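PDB 3VYL: L-ribulose 3-epimerase from Mesorhizobium loti, which catalyses the epimerization of ketoses at C3, efficiently with L-ribulose and less so with D-psicose and D-tagatose, and binds manganese. Local coordinates for residues Val191-Ala199 with Ala224-Ile232. Numbering follows the deposited sequence.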
loop_
_atom_site.group_PDB
_atom_site.type_symbol
_atom_site.label_atom_id
_atom_site.label_comp_id
_atom_site.label_asym_id
_atom_site.label_seq_id
_atom_site.Cartn_x
_atom_site.Cartn_y
_atom_site.Cartn_z
ATOM N N VAL A 191 9.400 -3.412 -6.458
ATOM C CA VAL A 191 9.726 -4.823 -6.246
ATOM C C VAL A 191 8.970 -5.736 -7.223
ATOM O O VAL A 191 9.591 -6.556 -7.887
ATOM C CB VAL A 191 9.531 -5.280 -4.779
ATOM C CG1 VAL A 191 10.149 -6.656 -4.577
ATOM C CG2 VAL A 191 10.180 -4.288 -3.824
ATOM N N GLY A 192 7.651 -5.577 -7.321
ATOM C CA GLY A 192 6.833 -6.354 -8.259
ATOM C C GLY A 192 7.239 -6.152 -9.714
ATOM O O GLY A 192 7.375 -7.120 -10.488
ATOM N N LEU A 193 7.460 -4.894 -10.088
ATOM C CA LEU A 193 7.885 -4.593 -11.445
ATOM C C LEU A 193 9.183 -5.295 -11.780
ATOM O O LEU A 193 9.310 -5.872 -12.858
ATOM C CB LEU A 193 8.015 -3.092 -11.665
ATOM C CG LEU A 193 6.840 -2.443 -12.391
ATOM C CD1 LEU A 193 5.531 -3.168 -12.133
ATOM C CD2 LEU A 193 6.729 -0.964 -12.046
ATOM N N ALA A 194 10.128 -5.266 -10.843
ATOM C CA ALA A 194 11.433 -5.877 -11.042
ATOM C C ALA A 194 11.335 -7.403 -11.157
ATOM O O ALA A 194 12.000 -8.010 -12.013
ATOM C CB ALA A 194 12.383 -5.466 -9.935
ATOM N N ILE A 195 10.503 -8.015 -10.317
ATOM C CA ILE A 195 10.211 -9.435 -10.468
ATOM C C ILE A 195 9.650 -9.737 -11.876
ATOM O O ILE A 195 10.141 -10.641 -12.564
ATOM C CB ILE A 195 9.253 -9.960 -9.373
ATOM C CG1 ILE A 195 9.977 -10.030 -8.023
ATOM C CG2 ILE A 195 8.709 -11.342 -9.748
ATOM C CD1 ILE A 195 9.067 -10.023 -6.807
ATOM N N ARG A 196 8.647 -8.965 -12.306
ATOM C CA ARG A 196 8.020 -9.157 -13.625
ATOM C C ARG A 196 9.029 -9.015 -14.753
ATOM O O ARG A 196 8.985 -9.752 -15.745
ATOM C CB ARG A 196 6.884 -8.163 -13.844
ATOM C CG ARG A 196 5.629 -8.498 -13.074
ATOM C CD ARG A 196 4.598 -7.407 -13.260
ATOM N NE ARG A 196 3.359 -7.725 -12.559
ATOM C CZ ARG A 196 2.345 -8.402 -13.090
ATOM N NH1 ARG A 196 2.420 -8.838 -14.332
ATOM N NH2 ARG A 196 1.264 -8.647 -12.365
ATOM N N HIS A 197 9.940 -8.066 -14.585
ATOM C CA HIS A 197 10.964 -7.803 -15.573
ATOM C C HIS A 197 11.947 -8.934 -15.697
ATOM O O HIS A 197 12.566 -9.099 -16.738
ATOM C CB HIS A 197 11.673 -6.510 -15.209
ATOM C CG HIS A 197 12.632 -6.023 -16.257
ATOM N ND1 HIS A 197 12.230 -5.653 -17.488
ATOM C CD2 HIS A 197 14.014 -5.831 -16.215
ATOM C CE1 HIS A 197 13.300 -5.256 -18.209
ATOM N NE2 HIS A 197 14.393 -5.369 -17.428
ATOM N N ALA A 198 12.085 -9.733 -14.636
ATOM C CA ALA A 198 13.096 -10.800 -14.550
ATOM C C ALA A 198 12.559 -12.206 -14.863
ATOM O O ALA A 198 13.274 -13.197 -14.690
ATOM C CB ALA A 198 13.744 -10.780 -13.174
ATOM N N ALA A 199 11.307 -12.285 -15.317
ATOM C CA ALA A 199 10.629 -13.552 -15.615
ATOM C C ALA A 199 11.488 -14.538 -16.400
ATOM O O ALA A 199 12.128 -14.171 -17.396
ATOM C CB ALA A 199 9.337 -13.287 -16.363
ATOM N N ALA A 224 2.256 -7.589 -2.854
ATOM C CA ALA A 224 2.698 -7.205 -4.192
ATOM C C ALA A 224 3.759 -8.164 -4.729
ATOM O O ALA A 224 3.834 -8.399 -5.931
ATOM C CB ALA A 224 3.213 -5.780 -4.193
ATOM N N ILE A 225 4.567 -8.720 -3.826
ATOM C CA ILE A 225 5.659 -9.624 -4.184
ATOM C C ILE A 225 5.131 -11.021 -4.512
ATOM O O ILE A 225 5.552 -11.642 -5.490
ATOM C CB ILE A 225 6.730 -9.678 -3.066
ATOM C CG1 ILE A 225 7.459 -8.332 -2.978
ATOM C CG2 ILE A 225 7.733 -10.793 -3.312
ATOM C CD1 ILE A 225 8.445 -8.215 -1.831
ATOM N N PHE A 226 4.210 -11.516 -3.697
ATOM C CA PHE A 226 3.595 -12.813 -3.965
ATOM C C PHE A 226 2.755 -12.770 -5.248
ATOM O O PHE A 226 2.751 -13.740 -6.022
ATOM C CB PHE A 226 2.782 -13.296 -2.762
ATOM C CG PHE A 226 3.603 -13.471 -1.501
ATOM C CD1 PHE A 226 4.889 -14.011 -1.549
ATOM C CD2 PHE A 226 3.079 -13.126 -0.262
ATOM C CE1 PHE A 226 5.632 -14.183 -0.384
ATOM C CE2 PHE A 226 3.809 -13.298 0.903
ATOM C CZ PHE A 226 5.089 -13.827 0.845
ATOM N N ASP A 227 2.079 -11.635 -5.472
ATOM C CA ASP A 227 1.343 -11.362 -6.715
ATOM C C ASP A 227 2.242 -11.361 -7.948
ATOM O O ASP A 227 1.856 -11.892 -8.989
ATOM C CB ASP A 227 0.624 -10.009 -6.651
ATOM C CG ASP A 227 -0.629 -10.040 -5.818
ATOM O OD1 ASP A 227 -1.226 -8.966 -5.662
ATOM O OD2 ASP A 227 -1.036 -11.104 -5.311
ATOM N N ALA A 228 3.422 -10.753 -7.847
ATOM C CA ALA A 228 4.366 -10.726 -8.974
ATOM C C ALA A 228 4.918 -12.125 -9.307
ATOM O O ALA A 228 4.870 -12.540 -10.464
ATOM C CB ALA A 228 5.493 -9.739 -8.724
ATOM N N LEU A 229 5.412 -12.852 -8.296
ATOM C CA LEU A 229 5.858 -14.248 -8.470
ATOM C C LEU A 229 4.771 -15.082 -9.115
ATOM O O LEU A 229 5.046 -15.856 -10.036
ATOM C CB LEU A 229 6.267 -14.895 -7.133
ATOM C CG LEU A 229 7.456 -14.262 -6.410
ATOM C CD1 LEU A 229 7.631 -14.842 -5.032
ATOM C CD2 LEU A 229 8.739 -14.386 -7.210
ATOM N N THR A 230 3.538 -14.905 -8.634
ATOM C CA THR A 230 2.389 -15.642 -9.154
ATOM C C THR A 230 2.045 -15.207 -10.582
ATOM O O THR A 230 1.694 -16.040 -11.414
ATOM C CB THR A 230 1.167 -15.476 -8.244
ATOM O OG1 THR A 230 1.495 -15.911 -6.915
ATOM C CG2 THR A 230 -0.047 -16.251 -8.781
ATOM N N ALA A 231 2.165 -13.915 -10.876
ATOM C CA ALA A 231 1.905 -13.454 -12.232
ATOM C C ALA A 231 2.867 -14.098 -13.210
ATOM O O ALA A 231 2.480 -14.420 -14.321
ATOM C CB ALA A 231 1.990 -11.942 -12.325
ATOM N N ILE A 232 4.117 -14.286 -12.794
ATOM C CA ILE A 232 5.144 -14.848 -13.675
ATOM C C ILE A 232 5.191 -16.378 -13.582
ATOM O O ILE A 232 5.994 -17.005 -14.262
ATOM C CB ILE A 232 6.568 -14.255 -13.421
ATOM C CG1 ILE A 232 7.062 -14.550 -11.999
ATOM C CG2 ILE A 232 6.602 -12.760 -13.692
ATOM C CD1 ILE A 232 8.567 -14.585 -11.867
#
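Ile-195 lies over Ala-228 and spreads its two branches along the partner helix, a worked example of how near-parallel helices pack through a small residue. Its CG2, anti to the backbone N, stands 3.7 Å from Ala-228 CB and also meets Ile-232 CD1 and Leu-229 CD2. The other branch ends in CD1, 3.8 Å from Ile-225 CG2, and the two isoleucine side chains cross at about a right angle. With only an alanine in place of Ile-195, both branches would be gone, and a gap would probably open between Ile-225 and Ile-232, each losing an apolar neighbour. One turn earlier the backbones come close, Gly-192 CA lying 3.7 Å from Ala-228 CB, while Val-191 CG1 packs on Ile-225 CG1. At the C-terminal end Ile-232 CG2 touches both Ala-199 CB and Arg-196 CA. Extended from CG to NE, Arg-196 lays one guanidinium face over Ala-231 CB, which is 3.4 Å from NH2. No hydrogen bond links the segments; the axes of helix 191-197 and helix 224-231 come within 8.5 Å, 16° from parallel. In this TIM barrel helix 191-197 precedes strand 202-207 and helix 222-231 follows it; helix 266-292 packs against Phe-226, and a second subunit approaches Arg-196 and Leu-193.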